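Local atomic coordinates of methyltransferase (Streptomyces regensis, PDB entry 5N5D), a protein that probably transfers a methyl group from S-adenosylmethionine to an oxygen atom of a building block in the synthesis of tomaymycin. Residues R36-P41 against R96-S101; L43-P48 against G72-I77; L79-P84 against A109-L114; V165-N170 against D217-A222. All blocks are in the same frame, centred on the assembly; numbering follows the deposited sequence.

How the contacts relate
Contacts 2 and 4 are buried near the centre of the chain, contact 3 is partly buried, and contact 1 lies at the surface. Contacts 2 and 3 share helix 74-80, the first at its start and the second at its end, and they meet where Ile-77 CG2 packs on Ala-109 CB. Contacts 1 and 2 both touch S-adenosylmethionine, at its ribose and at its amino-acid end respectively. The chemistry follows the place: aromatic packing with no direct hydrogen bond in contact 1, ligand-directed backbone bonds in contact 2, an apolar patch beside an arginine in contact 3, and antiparallel strand pairing in contact 4, whose Asp-169 packs on Val-45 of contact 2.

Contact 1: residues R36-P41 against R96-S101; sequences REFDLP and RSFAES. With SAM (S-adenosylmethionine), chain H; SO4 (sulfate ion), chain I.
Phe-38 and Phe-98 form a T-shaped (edge-to-face) pair, their centroids 4.6 Å apart and their planes at 53°. The Phe-38 side chain sets out toward helix 96-108. Its CB lies 3.9 Å from Phe-98 CE1, and CG, placed anti to the carbonyl carbon (chi1 -57°), approaches Phe-98 CE1 to 3.5 Å. Further along, CD2 and CE2 run beside Phe-98 CD1, the atom that stands over the centre of the Phe-38 ring. At the tip, Phe-38 CZ meets the backbone, 3.6 Å from Ser-97 O, while Ser-101 CB abuts the ring at its edge, in plane, 4.0 Å from Phe-38 CZ. The face of the Phe-38 ring opposite Phe-98 has CG of the adjacent Glu-37 over its centre. Leu-40 meets Phe-98 tip to tip, with Leu-40 CD1 3.5 Å from Phe-98 CZ. An alanine in place of Phe-38 would probably leave the CD1-CE1 edge of Phe-98 without the face it packs on and so let that ring turn more easily. Across the segments no direct hydrogen bond forms. The contact ties the end of helix 34-37 to the first turns of helix 96-108, where Phe-98 also packs on Phe-71, on Glu-93 of strand 88-93 and, by its edge, near O3' of S-adenosylmethionine.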
loop_
_atom_site.group_PDB
_atom_site.type_symbol
_atom_site.label_atom_id
_atom_site.label_comp_id
_atom_site.label_asym_id
_atom_site.label_seq_id
_atom_site.Cartn_x
_atom_site.Cartn_y
_atom_site.Cartn_z
ATOM N N ARG A 36 -6.670 22.289 -14.028
ATOM C CA ARG A 36 -7.481 23.057 -14.968
ATOM C C ARG A 36 -7.159 24.543 -14.887
ATOM O O ARG A 36 -7.133 25.235 -15.912
ATOM C CB ARG A 36 -8.962 22.809 -14.694
ATOM C CG ARG A 36 -9.392 21.375 -14.938
ATOM C CD ARG A 36 -10.861 21.175 -14.619
ATOM N NE ARG A 36 -11.313 19.820 -14.928
ATOM C CZ ARG A 36 -12.521 19.349 -14.636
ATOM N NH1 ARG A 36 -13.408 20.117 -14.015
ATOM N NH2 ARG A 36 -12.842 18.103 -14.956
ATOM N N GLU A 37 -6.914 25.053 -13.678
ATOM C CA GLU A 37 -6.514 26.448 -13.528
ATOM C C GLU A 37 -5.246 26.755 -14.313
ATOM O O GLU A 37 -5.087 27.871 -14.820
ATOM C CB GLU A 37 -6.310 26.775 -12.046
ATOM C CG GLU A 37 -5.733 28.162 -11.778
ATOM C CD GLU A 37 -5.648 28.485 -10.299
ATOM O OE1 GLU A 37 -6.297 27.782 -9.494
ATOM O OE2 GLU A 37 -4.927 29.440 -9.938
ATOM N N PHE A 38 -4.340 25.784 -14.433
ATOM C CA PHE A 38 -3.022 26.018 -15.010
ATOM C C PHE A 38 -2.832 25.346 -16.366
ATOM O O PHE A 38 -1.702 25.290 -16.862
ATOM C CB PHE A 38 -1.942 25.551 -14.031
ATOM C CG PHE A 38 -2.029 26.210 -12.684
ATOM C CD1 PHE A 38 -1.764 27.563 -12.544
ATOM C CD2 PHE A 38 -2.383 25.484 -11.562
ATOM C CE1 PHE A 38 -1.850 28.177 -11.309
ATOM C CE2 PHE A 38 -2.469 26.093 -10.321
ATOM C CZ PHE A 38 -2.202 27.442 -10.197
ATOM N N ASP A 39 -3.904 24.847 -16.983
ATOM C CA ASP A 39 -3.835 24.257 -18.322
ATOM C C ASP A 39 -2.828 23.109 -18.372
ATOM O O ASP A 39 -1.985 23.026 -19.269
ATOM C CB ASP A 39 -3.491 25.320 -19.371
ATOM C CG ASP A 39 -4.625 26.298 -19.609
ATOM O OD1 ASP A 39 -5.792 25.935 -19.348
ATOM O OD2 ASP A 39 -4.346 27.426 -20.067
ATOM N N LEU A 40 -2.924 22.211 -17.402
ATOM C CA LEU A 40 -2.019 21.081 -17.281
ATOM C C LEU A 40 -2.802 19.781 -17.219
ATOM O O LEU A 40 -3.994 19.778 -16.890
ATOM C CB LEU A 40 -1.152 21.197 -16.020
ATOM C CG LEU A 40 -0.170 22.362 -15.949
ATOM C CD1 LEU A 40 0.474 22.388 -14.577
ATOM C CD2 LEU A 40 0.883 22.247 -17.028
ATOM N N PRO A 41 -2.158 18.654 -17.517
ATOM C CA PRO A 41 -2.778 17.360 -17.216
ATOM C C PRO A 41 -2.978 17.220 -15.715
ATOM O O PRO A 41 -2.393 17.951 -14.914
ATOM C CB PRO A 41 -1.766 16.334 -17.745
ATOM C CG PRO A 41 -0.787 17.107 -18.576
ATOM C CD PRO A 41 -0.792 18.501 -18.044
ATOM N N ARG A 96 5.741 28.973 -7.876
ATOM C CA ARG A 96 5.073 29.761 -6.842
ATOM C C ARG A 96 3.560 29.777 -7.029
ATOM O O ARG A 96 2.812 29.691 -6.048
ATOM C CB ARG A 96 5.616 31.189 -6.822
ATOM C CG ARG A 96 4.985 32.048 -5.732
ATOM C CD ARG A 96 5.748 33.341 -5.518
ATOM N NE ARG A 96 7.117 33.093 -5.073
ATOM C CZ ARG A 96 7.459 32.775 -3.829
ATOM N NH1 ARG A 96 6.534 32.663 -2.882
ATOM N NH2 ARG A 96 8.735 32.569 -3.527
ATOM N N SER A 97 3.086 29.891 -8.273
ATOM C CA SER A 97 1.646 29.974 -8.503
ATOM C C SER A 97 0.937 28.708 -8.037
ATOM O O SER A 97 -0.175 28.776 -7.495
ATOM C CB SER A 97 1.358 30.235 -9.982
ATOM O OG SER A 97 1.791 29.156 -10.786
ATOM N N PHE A 98 1.556 27.542 -8.246
ATOM C CA PHE A 98 0.987 26.298 -7.735
ATOM C C PHE A 98 0.955 26.319 -6.215
ATOM O O PHE A 98 -0.067 26.004 -5.592
ATOM C CB PHE A 98 1.795 25.084 -8.217
ATOM C CG PHE A 98 1.902 24.948 -9.717
ATOM C CD1 PHE A 98 1.186 25.765 -10.583
ATOM C CD2 PHE A 98 2.730 23.975 -10.259
ATOM C CE1 PHE A 98 1.307 25.620 -11.959
ATOM C CE2 PHE A 98 2.852 23.825 -11.625
ATOM C CZ PHE A 98 2.140 24.650 -12.481
ATOM N N ALA A 99 2.079 26.684 -5.596
ATOM C CA ALA A 99 2.157 26.697 -4.141
ATOM C C ALA A 99 1.122 27.636 -3.536
ATOM O O ALA A 99 0.563 27.350 -2.470
ATOM C CB ALA A 99 3.562 27.096 -3.699
ATOM N N GLU A 100 0.866 28.770 -4.194
ATOM C CA GLU A 100 -0.138 29.708 -3.695
ATOM C C GLU A 100 -1.537 29.117 -3.794
ATOM O O GLU A 100 -2.364 29.312 -2.896
ATOM C CB GLU A 100 -0.048 31.027 -4.464
ATOM C CG GLU A 100 1.209 31.841 -4.150
ATOM C CD GLU A 100 1.338 33.095 -4.998
ATOM O OE1 GLU A 100 0.598 33.230 -5.995
ATOM O OE2 GLU A 100 2.187 33.955 -4.667
ATOM N N SER A 101 -1.819 28.395 -4.880
ATOM C CA SER A 101 -3.087 27.681 -4.994
ATOM C C SER A 101 -3.219 26.644 -3.884
ATOM O O SER A 101 -4.252 26.556 -3.209
ATOM C CB SER A 101 -3.185 27.025 -6.375
ATOM O OG SER A 101 -4.411 26.331 -6.538
HETATM N N SAM H . 1.935 15.601 -5.042
HETATM C CA SAM H . 0.919 16.311 -5.845
HETATM C C SAM H . -0.479 15.636 -5.663
HETATM O O SAM H . -0.507 14.385 -5.694
HETATM O OXT SAM H . -1.468 16.381 -5.503
HETATM C CB SAM H . 1.311 16.320 -7.343
HETATM C CG SAM H . 2.760 16.746 -7.549
HETATM S SD SAM H . 3.041 16.904 -9.328
HETATM C CE SAM H . 3.123 15.218 -9.801
HETATM C "C5'" SAM H . 4.818 17.311 -9.423
HETATM C "C4'" SAM H . 5.137 18.688 -8.875
HETATM O "O4'" SAM H . 6.557 18.829 -8.647
HETATM C "C3'" SAM H . 4.717 19.851 -9.784
HETATM O "O3'" SAM H . 3.858 20.727 -9.064
HETATM C "C2'" SAM H . 6.053 20.492 -10.193
HETATM O "O2'" SAM H . 5.967 21.903 -10.350
HETATM C "C1'" SAM H . 6.927 20.142 -8.997
HETATM N N9 SAM H . 8.361 20.158 -9.259
HETATM C C8 SAM H . 9.007 19.725 -10.386
HETATM N N7 SAM H . 10.314 19.802 -10.316
HETATM C C5 SAM H . 10.545 20.321 -9.050
HETATM C C6 SAM H . 11.728 20.622 -8.350
HETATM N N6 SAM H . 12.955 20.440 -8.853
HETATM N N1 SAM H . 11.609 21.112 -7.095
HETATM C C2 SAM H . 10.385 21.290 -6.588
HETATM N N3 SAM H . 9.199 21.044 -7.155
HETATM C C4 SAM H . 9.349 20.554 -8.392
HETATM S S SO4 I . -9.845 16.867 -16.099
HETATM O O1 SO4 I . -10.083 16.697 -14.669
HETATM O O2 SO4 I . -10.992 16.362 -16.848
HETATM O O3 SO4 I . -8.648 16.124 -16.483
HETATM O O4 SO4 I . -9.656 18.284 -16.394
HETATM O O HOH W 1 -6.768 28.840 -6.283
#

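Contact 2: residues L43-P48 against G72-I77; sequences LAVSAP and GGYSSI. With SAM (S-adenosylmethionine), chain H.
Val-45 CG2 lies in the plane of the Tyr-74 ring, at its edge, 3.7 Å from CD2. Another edge contact comes at the phenol end, where Ala-47 CA is 3.2 Å from Tyr-74 OH. Val-45 O, 3.4 Å from Tyr-74 CE2, approaches obliquely, as does Ala-44 CB. Beyond the two segments, the Trp-78 ring meets that of Tyr-74, and the phenol oxygen is hydrogen-bonded to Glu-24 and to Trp-78 NE1. Tyr-74 CG lies anti to the backbone N (chi1 -175°), and the side chain crosses that of Val-45 obliquely. An alanine here would keep the CB contact with Ala-44 but would probably open a gap beside Val-45 and Ala-47 and leave Glu-24 and Trp-78 without their hydroxyl partner. Between the segments sits the amino-acid end of S-adenosylmethionine. Val-45 N donates to its O at 2.9 Å, nearly straight at 170°, and Ser-75 N to its OXT at 3.1 Å. Its amino N donates to Ser-75 OG at 2.8 Å, an oxygen that also bonds to Glu-67. A carboxylate received at the start of helix 74-80, just after a glycine-rich turn with Gly-73 at the N-cap, is characteristic of the glycine-rich cofactor-binding motif of Rossmann-like methyltransferases.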
loop_
_atom_site.group_PDB
_atom_site.type_symbol
_atom_site.label_atom_id
_atom_site.label_comp_id
_atom_site.label_asym_id
_atom_site.label_seq_id
_atom_site.Cartn_x
_atom_site.Cartn_y
_atom_site.Cartn_z
ATOM N N LEU A 43 -2.111 16.066 -12.545
ATOM C CA LEU A 43 -0.883 15.562 -11.947
ATOM C C LEU A 43 -1.070 15.029 -10.534
ATOM O O LEU A 43 -0.125 14.464 -9.974
ATOM C CB LEU A 43 0.170 16.668 -11.911
ATOM C CG LEU A 43 0.479 17.356 -13.238
ATOM C CD1 LEU A 43 1.546 18.418 -13.028
ATOM C CD2 LEU A 43 0.922 16.342 -14.285
ATOM N N ALA A 44 -2.248 15.194 -9.943
ATOM C CA ALA A 44 -2.456 14.820 -8.554
ATOM C C ALA A 44 -2.697 13.322 -8.416
ATOM O O ALA A 44 -3.209 12.665 -9.326
ATOM C CB ALA A 44 -3.647 15.576 -7.973
ATOM N N VAL A 45 -2.324 12.783 -7.258
ATOM C CA VAL A 45 -2.753 11.435 -6.912
ATOM C C VAL A 45 -4.271 11.380 -7.020
ATOM O O VAL A 45 -4.971 12.379 -6.799
ATOM C CB VAL A 45 -2.284 11.018 -5.506
ATOM C CG1 VAL A 45 -0.759 10.946 -5.447
ATOM C CG2 VAL A 45 -2.827 11.967 -4.447
ATOM N N SER A 46 -4.782 10.210 -7.380
ATOM C CA SER A 46 -6.211 9.961 -7.381
ATOM C C SER A 46 -6.745 9.957 -5.952
ATOM O O SER A 46 -5.996 9.917 -4.976
ATOM C CB SER A 46 -6.511 8.615 -8.028
ATOM O OG SER A 46 -6.033 7.574 -7.193
ATOM N N ALA A 47 -8.070 9.958 -5.826
ATOM C CA ALA A 47 -8.653 9.884 -4.490
ATOM C C ALA A 47 -8.250 8.604 -3.767
ATOM O O ALA A 47 -7.813 8.692 -2.606
ATOM C CB ALA A 47 -10.174 10.043 -4.579
ATOM N N PRO A 48 -8.350 7.413 -4.368
ATOM C CA PRO A 48 -7.916 6.205 -3.643
ATOM C C PRO A 48 -6.444 6.237 -3.271
ATOM O O PRO A 48 -6.064 5.745 -2.200
ATOM C CB PRO A 48 -8.229 5.071 -4.630
ATOM C CG PRO A 48 -9.268 5.629 -5.557
ATOM C CD PRO A 48 -8.925 7.083 -5.684
ATOM N N GLY A 72 -0.933 21.358 -6.456
ATOM C CA GLY A 72 -2.092 22.085 -5.991
ATOM C C GLY A 72 -2.552 21.746 -4.593
ATOM O O GLY A 72 -3.586 22.257 -4.151
ATOM N N GLY A 73 -1.821 20.902 -3.877
ATOM C CA GLY A 73 -2.144 20.594 -2.503
ATOM C C GLY A 73 -3.047 19.401 -2.287
ATOM O O GLY A 73 -3.448 19.155 -1.142
ATOM N N TYR A 74 -3.372 18.643 -3.336
ATOM C CA TYR A 74 -4.300 17.529 -3.170
ATOM C C TYR A 74 -3.696 16.448 -2.280
ATOM O O TYR A 74 -4.270 16.076 -1.251
ATOM C CB TYR A 74 -4.720 16.950 -4.530
ATOM C CG TYR A 74 -5.767 15.890 -4.340
ATOM C CD1 TYR A 74 -7.114 16.228 -4.245
ATOM C CD2 TYR A 74 -5.417 14.558 -4.175
ATOM C CE1 TYR A 74 -8.083 15.268 -4.020
ATOM C CE2 TYR A 74 -6.377 13.592 -3.954
ATOM C CZ TYR A 74 -7.710 13.952 -3.870
ATOM O OH TYR A 74 -8.664 12.990 -3.637
ATOM N N SER A 75 -2.523 15.924 -2.652
ATOM C CA SER A 75 -1.870 14.969 -1.766
ATOM C C SER A 75 -1.561 15.601 -0.412
ATOM O O SER A 75 -1.637 14.923 0.623
ATOM C CB SER A 75 -0.590 14.429 -2.417
ATOM O OG SER A 75 0.280 15.484 -2.786
ATOM N N SER A 76 -1.250 16.903 -0.399
ATOM C CA SER A 76 -0.883 17.591 0.836
ATOM C C SER A 76 -2.012 17.542 1.856
ATOM O O SER A 76 -1.771 17.335 3.050
ATOM C CB SER A 76 -0.506 19.039 0.533
ATOM O OG SER A 76 0.285 19.122 -0.644
ATOM N N ILE A 77 -3.253 17.744 1.409
ATOM C CA ILE A 77 -4.385 17.706 2.335
ATOM C C ILE A 77 -4.494 16.326 2.968
ATOM O O ILE A 77 -4.673 16.193 4.183
ATOM C CB ILE A 77 -5.687 18.095 1.614
ATOM C CG1 ILE A 77 -5.660 19.573 1.213
ATOM C CG2 ILE A 77 -6.898 17.822 2.509
ATOM C CD1 ILE A 77 -6.748 19.952 0.236
HETATM N N SAM H . 1.935 15.601 -5.042
HETATM C CA SAM H . 0.919 16.311 -5.845
HETATM C C SAM H . -0.479 15.636 -5.663
HETATM O O SAM H . -0.507 14.385 -5.694
HETATM O OXT SAM H . -1.468 16.381 -5.503
HETATM C CB SAM H . 1.311 16.320 -7.343
HETATM C CG SAM H . 2.760 16.746 -7.549
HETATM S SD SAM H . 3.041 16.904 -9.328
HETATM C CE SAM H . 3.123 15.218 -9.801
HETATM C "C5'" SAM H . 4.818 17.311 -9.423
HETATM C "C4'" SAM H . 5.137 18.688 -8.875
HETATM O "O4'" SAM H . 6.557 18.829 -8.647
HETATM C "C3'" SAM H . 4.717 19.851 -9.784
HETATM O "O3'" SAM H . 3.858 20.727 -9.064
HETATM C "C2'" SAM H . 6.053 20.492 -10.193
HETATM O "O2'" SAM H . 5.967 21.903 -10.350
HETATM C "C1'" SAM H . 6.927 20.142 -8.997
HETATM N N9 SAM H . 8.361 20.158 -9.259
HETATM C C8 SAM H . 9.007 19.725 -10.386
HETATM N N7 SAM H . 10.314 19.802 -10.316
HETATM C C5 SAM H . 10.545 20.321 -9.050
HETATM C C6 SAM H . 11.728 20.622 -8.350
HETATM N N6 SAM H . 12.955 20.440 -8.853
HETATM N N1 SAM H . 11.609 21.112 -7.095
HETATM C C2 SAM H . 10.385 21.290 -6.588
HETATM N N3 SAM H . 9.199 21.044 -7.155
HETATM C C4 SAM H . 9.349 20.554 -8.392
#

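Contact 3: residues L79-P84 against A109-L114; sequences LARALP and AGVAHL
Ala-80 and Val-111 mark the tighter, buried side of this contact, with Ala-80 CB 3.9 Å from Val-111 CG2. Next to them Leu-114 CD1 comes within 3.7 Å of Ala-80 O, and Leu-83 slides past Leu-114 in the opposite direction, its CD1 4.1 Å from Leu-114 CB. A type I turn runs from Ala-80 to Leu-83, and both of these residues pack on the loop 109-114. The side around Arg-81, where a water enters, is polar. There the Arg-81 side chain, extended from CG to NE, crosses Val-111 at about a right angle, its CG 3.9 Å from Val-111 CG1. Arg-81 NH2 donates to Ala-109 O at 3.1 Å with an N-H...O angle of 165°. The acceptor lies in the guanidinium plane, and the donor comes in the carbonyl plane, on a lone pair. A water bridges the same two groups, accepting from Arg-81 NE at 2.9 Å and donating to Ala-109 O at 2.9 Å, so this carbonyl takes two bonds. NH2 also forms a salt bridge with Asp-25, which helps fix the guanidinium's rotation. Gly-110, with positive phi, closes helix 96-108 in a Schellman motif. The contact thus joins the end of helix 74-80 to the loop leading into strand 115-119; Leu-83 also touches Ile-65 of strand 64-68, Leu-114 bonds through its backbone to Leu-89 of strand 88-93, and Arg-81 packs on His-54 of helix 47-60.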
loop_
_atom_site.group_PDB
_atom_site.type_symbol
_atom_site.label_atom_id
_atom_site.label_comp_id
_atom_site.label_asym_id
_atom_site.label_seq_id
_atom_site.Cartn_x
_atom_site.Cartn_y
_atom_site.Cartn_z
ATOM N N LEU A 79 -2.182 14.088 3.409
ATOM C CA LEU A 79 -1.085 13.847 4.341
ATOM C C LEU A 79 -1.263 14.653 5.621
ATOM O O LEU A 79 -1.087 14.127 6.725
ATOM C CB LEU A 79 0.248 14.187 3.680
ATOM C CG LEU A 79 0.714 13.205 2.605
ATOM C CD1 LEU A 79 1.893 13.800 1.865
ATOM C CD2 LEU A 79 1.079 11.858 3.204
ATOM N N ALA A 80 -1.606 15.938 5.496
ATOM C CA ALA A 80 -1.756 16.776 6.680
ATOM C C ALA A 80 -2.889 16.283 7.566
ATOM O O ALA A 80 -2.812 16.401 8.792
ATOM C CB ALA A 80 -1.993 18.231 6.273
ATOM N N ARG A 81 -3.942 15.717 6.971
ATOM C CA ARG A 81 -5.062 15.243 7.775
ATOM C C ARG A 81 -4.755 13.955 8.530
ATOM O O ARG A 81 -5.555 13.555 9.385
ATOM C CB ARG A 81 -6.291 15.066 6.884
ATOM C CG ARG A 81 -6.945 16.395 6.562
ATOM C CD ARG A 81 -8.179 16.261 5.691
ATOM N NE ARG A 81 -8.908 17.524 5.665
ATOM C CZ ARG A 81 -9.866 17.830 4.798
ATOM N NH1 ARG A 81 -10.224 16.959 3.865
ATOM N NH2 ARG A 81 -10.458 19.014 4.856
ATOM N N ALA A 82 -3.625 13.309 8.250
ATOM C CA ALA A 82 -3.171 12.178 9.044
ATOM C C ALA A 82 -2.448 12.614 10.312
ATOM O O ALA A 82 -2.200 11.776 11.183
ATOM C CB ALA A 82 -2.239 11.297 8.213
ATOM N N LEU A 83 -2.111 13.899 10.432
ATOM C CA LEU A 83 -1.215 14.353 11.480
ATOM C C LEU A 83 -1.945 14.572 12.803
ATOM O O LEU A 83 -3.110 14.974 12.821
ATOM C CB LEU A 83 -0.551 15.663 11.086
ATOM C CG LEU A 83 0.446 15.626 9.933
ATOM C CD1 LEU A 83 0.771 17.042 9.478
ATOM C CD2 LEU A 83 1.706 14.898 10.363
ATOM N N PRO A 84 -1.251 14.373 13.919
ATOM C CA PRO A 84 -1.776 14.802 15.211
ATOM C C PRO A 84 -1.682 16.309 15.346
ATOM O O PRO A 84 -1.001 16.970 14.548
ATOM C CB PRO A 84 -0.848 14.099 16.208
ATOM C CG PRO A 84 0.447 14.057 15.486
ATOM C CD PRO A 84 0.090 13.780 14.048
ATOM N N ALA A 109 -9.099 23.481 3.910
ATOM C CA ALA A 109 -9.125 22.155 4.513
ATOM C C ALA A 109 -8.999 22.185 6.028
ATOM O O ALA A 109 -9.216 21.147 6.662
ATOM C CB ALA A 109 -7.997 21.308 3.934
ATOM N N GLY A 110 -8.649 23.328 6.613
ATOM C CA GLY A 110 -8.485 23.425 8.051
ATOM C C GLY A 110 -7.172 22.902 8.584
ATOM O O GLY A 110 -7.095 22.560 9.770
ATOM N N VAL A 111 -6.127 22.840 7.755
ATOM C CA VAL A 111 -4.857 22.246 8.153
ATOM C C VAL A 111 -3.685 23.204 7.981
ATOM O O VAL A 111 -2.532 22.784 8.082
ATOM C CB VAL A 111 -4.588 20.929 7.393
ATOM C CG1 VAL A 111 -5.678 19.910 7.684
ATOM C CG2 VAL A 111 -4.468 21.173 5.893
ATOM N N ALA A 112 -3.948 24.492 7.746
ATOM C CA ALA A 112 -2.855 25.424 7.484
ATOM C C ALA A 112 -1.881 25.492 8.654
ATOM O O ALA A 112 -0.679 25.694 8.449
ATOM C CB ALA A 112 -3.411 26.813 7.172
ATOM N N HIS A 113 -2.373 25.314 9.881
ATOM C CA HIS A 113 -1.516 25.355 11.060
ATOM C C HIS A 113 -0.574 24.166 11.140
ATOM O O HIS A 113 0.355 24.188 11.957
ATOM C CB HIS A 113 -2.371 25.412 12.330
ATOM C CG HIS A 113 -3.219 24.195 12.552
ATOM N ND1 HIS A 113 -4.334 23.915 11.791
ATOM C CD2 HIS A 113 -3.121 23.194 13.459
ATOM C CE1 HIS A 113 -4.882 22.791 12.214
ATOM N NE2 HIS A 113 -4.165 22.332 13.225
ATOM N N LEU A 114 -0.801 23.136 10.328
ATOM C CA LEU A 114 0.032 21.944 10.315
ATOM C C LEU A 114 1.028 21.914 9.169
ATOM O O LEU A 114 1.799 20.957 9.076
ATOM C CB LEU A 114 -0.842 20.691 10.224
ATOM C CG LEU A 114 -1.888 20.506 11.320
ATOM C CD1 LEU A 114 -2.825 19.368 10.950
ATOM C CD2 LEU A 114 -1.230 20.240 12.650
HETATM O O HOH W 2 -9.299 18.702 8.296
#

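Contact 4: residues V165-N170 against D217-A222; sequences VVVVDN and DGFTLA
Val-166 has extended backbone torsions, phi -120° and psi 124°, and its N and O both bond to Ala-222. Val-166 N donates to Ala-222 O at 2.8 Å, and Ala-222 N returns a bond to Val-166 O at 2.8 Å. Val-168 and Thr-220 form the next hydrogen-bonded pair, with Val-168 N to Thr-220 O at 2.9 Å. Between them Val-167 faces Leu-221 as a non-hydrogen-bonded pair, and Val-167 CA makes a CA-H...O contact with Thr-220 O at 3.2 Å. On the face of Val-167, its CG1 packs obliquely on the Phe-219 ring, 4.4 Å from CD2; on the other face, Val-166 CB lies 4.2 Å from Ala-222 CB. At Asn-170 phi swings to 65° and the pairing weakens: Asn-170 N makes weak bonds to Gly-218 O and Asp-169 OD1. A water donates to Asp-169 OD1 at 2.6 Å, and a bound butanediol, probably from the crystallisation liquor, also bonds to this oxygen. Regular apolar pairing therefore gives way to a cluster of polar groups at the end of strand 165-169, where Asp-143, Asp-169 and Asn-170 recall the set that holds magnesium in catechol O-methyltransferase, although no metal is bound here.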
loop_
_atom_site.group_PDB
_atom_site.type_symbol
_atom_site.label_atom_id
_atom_site.label_comp_id
_atom_site.label_asym_id
_atom_site.label_seq_id
_atom_site.Cartn_x
_atom_site.Cartn_y
_atom_site.Cartn_z
ATOM N N VAL A 165 8.898 5.792 6.679
ATOM C CA VAL A 165 8.331 5.282 5.437
ATOM C C VAL A 165 8.604 6.300 4.340
ATOM O O VAL A 165 8.366 7.500 4.520
ATOM C CB VAL A 165 6.823 5.008 5.572
ATOM C CG1 VAL A 165 6.323 4.185 4.381
ATOM C CG2 VAL A 165 6.520 4.304 6.885
ATOM N N VAL A 166 9.104 5.821 3.205
ATOM C CA VAL A 166 9.344 6.654 2.037
ATOM C C VAL A 166 8.491 6.096 0.907
ATOM O O VAL A 166 8.580 4.902 0.593
ATOM C CB VAL A 166 10.830 6.675 1.647
ATOM C CG1 VAL A 166 11.054 7.580 0.450
ATOM C CG2 VAL A 166 11.675 7.116 2.815
ATOM N N VAL A 167 7.639 6.937 0.329
ATOM C CA VAL A 167 6.835 6.572 -0.833
ATOM C C VAL A 167 7.297 7.427 -2.000
ATOM O O VAL A 167 7.352 8.656 -1.888
ATOM C CB VAL A 167 5.328 6.761 -0.576
ATOM C CG1 VAL A 167 4.531 6.540 -1.866
ATOM C CG2 VAL A 167 4.847 5.805 0.515
ATOM N N VAL A 168 7.629 6.778 -3.116
ATOM C CA VAL A 168 8.026 7.460 -4.342
ATOM C C VAL A 168 6.976 7.141 -5.396
ATOM O O VAL A 168 6.745 5.966 -5.708
ATOM C CB VAL A 168 9.425 7.034 -4.811
ATOM C CG1 VAL A 168 9.800 7.777 -6.096
ATOM C CG2 VAL A 168 10.442 7.270 -3.709
ATOM N N ASP A 169 6.331 8.177 -5.927
ATOM C CA ASP A 169 5.288 8.002 -6.927
ATOM C C ASP A 169 5.870 7.945 -8.339
ATOM O O ASP A 169 6.974 8.431 -8.611
ATOM C CB ASP A 169 4.256 9.130 -6.843
ATOM C CG ASP A 169 2.880 8.714 -7.358
ATOM O OD1 ASP A 169 2.688 7.513 -7.657
ATOM O OD2 ASP A 169 1.979 9.584 -7.455
ATOM N N ASN A 170 5.100 7.314 -9.229
ATOM C CA ASN A 170 5.300 7.367 -10.682
ATOM C C ASN A 170 6.621 6.726 -11.116
ATOM O O ASN A 170 7.387 7.294 -11.898
ATOM C CB ASN A 170 5.197 8.812 -11.176
ATOM C CG ASN A 170 3.889 9.479 -10.761
ATOM O OD1 ASN A 170 3.888 10.578 -10.203
ATOM N ND2 ASN A 170 2.768 8.807 -11.022
ATOM N N ASP A 217 0.586 2.986 -13.914
ATOM C CA ASP A 217 1.792 3.528 -13.298
ATOM C C ASP A 217 2.125 2.667 -12.075
ATOM O O ASP A 217 1.762 1.490 -12.027
ATOM C CB ASP A 217 1.561 5.017 -12.969
ATOM C CG ASP A 217 2.847 5.807 -12.884
ATOM O OD1 ASP A 217 3.935 5.195 -12.932
ATOM O OD2 ASP A 217 2.763 7.047 -12.771
ATOM N N GLY A 218 2.813 3.253 -11.100
ATOM C CA GLY A 218 3.158 2.495 -9.905
ATOM C C GLY A 218 3.907 3.350 -8.909
ATOM O O GLY A 218 4.300 4.486 -9.194
ATOM N N PHE A 219 4.112 2.775 -7.723
ATOM C CA PHE A 219 4.811 3.461 -6.651
ATOM C C PHE A 219 5.768 2.504 -5.964
ATOM O O PHE A 219 5.637 1.280 -6.060
ATOM C CB PHE A 219 3.827 4.036 -5.627
ATOM C CG PHE A 219 3.065 2.985 -4.850
ATOM C CD1 PHE A 219 1.904 2.427 -5.356
ATOM C CD2 PHE A 219 3.498 2.584 -3.598
ATOM C CE1 PHE A 219 1.190 1.476 -4.630
ATOM C CE2 PHE A 219 2.800 1.632 -2.869
ATOM C CZ PHE A 219 1.641 1.080 -3.382
ATOM N N THR A 220 6.741 3.089 -5.269
ATOM C CA THR A 220 7.665 2.358 -4.417
ATOM C C THR A 220 7.403 2.732 -2.971
ATOM O O THR A 220 7.246 3.912 -2.648
ATOM C CB THR A 220 9.118 2.674 -4.773
ATOM O OG1 THR A 220 9.343 2.353 -6.142
ATOM C CG2 THR A 220 10.087 1.879 -3.893
ATOM N N LEU A 221 7.358 1.725 -2.113
ATOM C CA LEU A 221 7.219 1.921 -0.678
ATOM C C LEU A 221 8.453 1.342 -0.011
ATOM O O LEU A 221 8.748 0.153 -0.170
ATOM C CB LEU A 221 5.947 1.264 -0.143
ATOM C CG LEU A 221 5.620 1.603 1.313
ATOM C CD1 LEU A 221 4.127 1.489 1.551
ATOM C CD2 LEU A 221 6.376 0.701 2.286
ATOM N N ALA A 222 9.168 2.185 0.722
ATOM C CA ALA A 222 10.394 1.801 1.399
ATOM C C ALA A 222 10.266 2.052 2.892
ATOM O O ALA A 222 9.651 3.032 3.326
ATOM C CB ALA A 222 11.587 2.577 0.838
HETATM O O HOH W 3 1.623 6.209 -9.613
HETATM O O HOH W 4 5.825 7.007 -14.349
#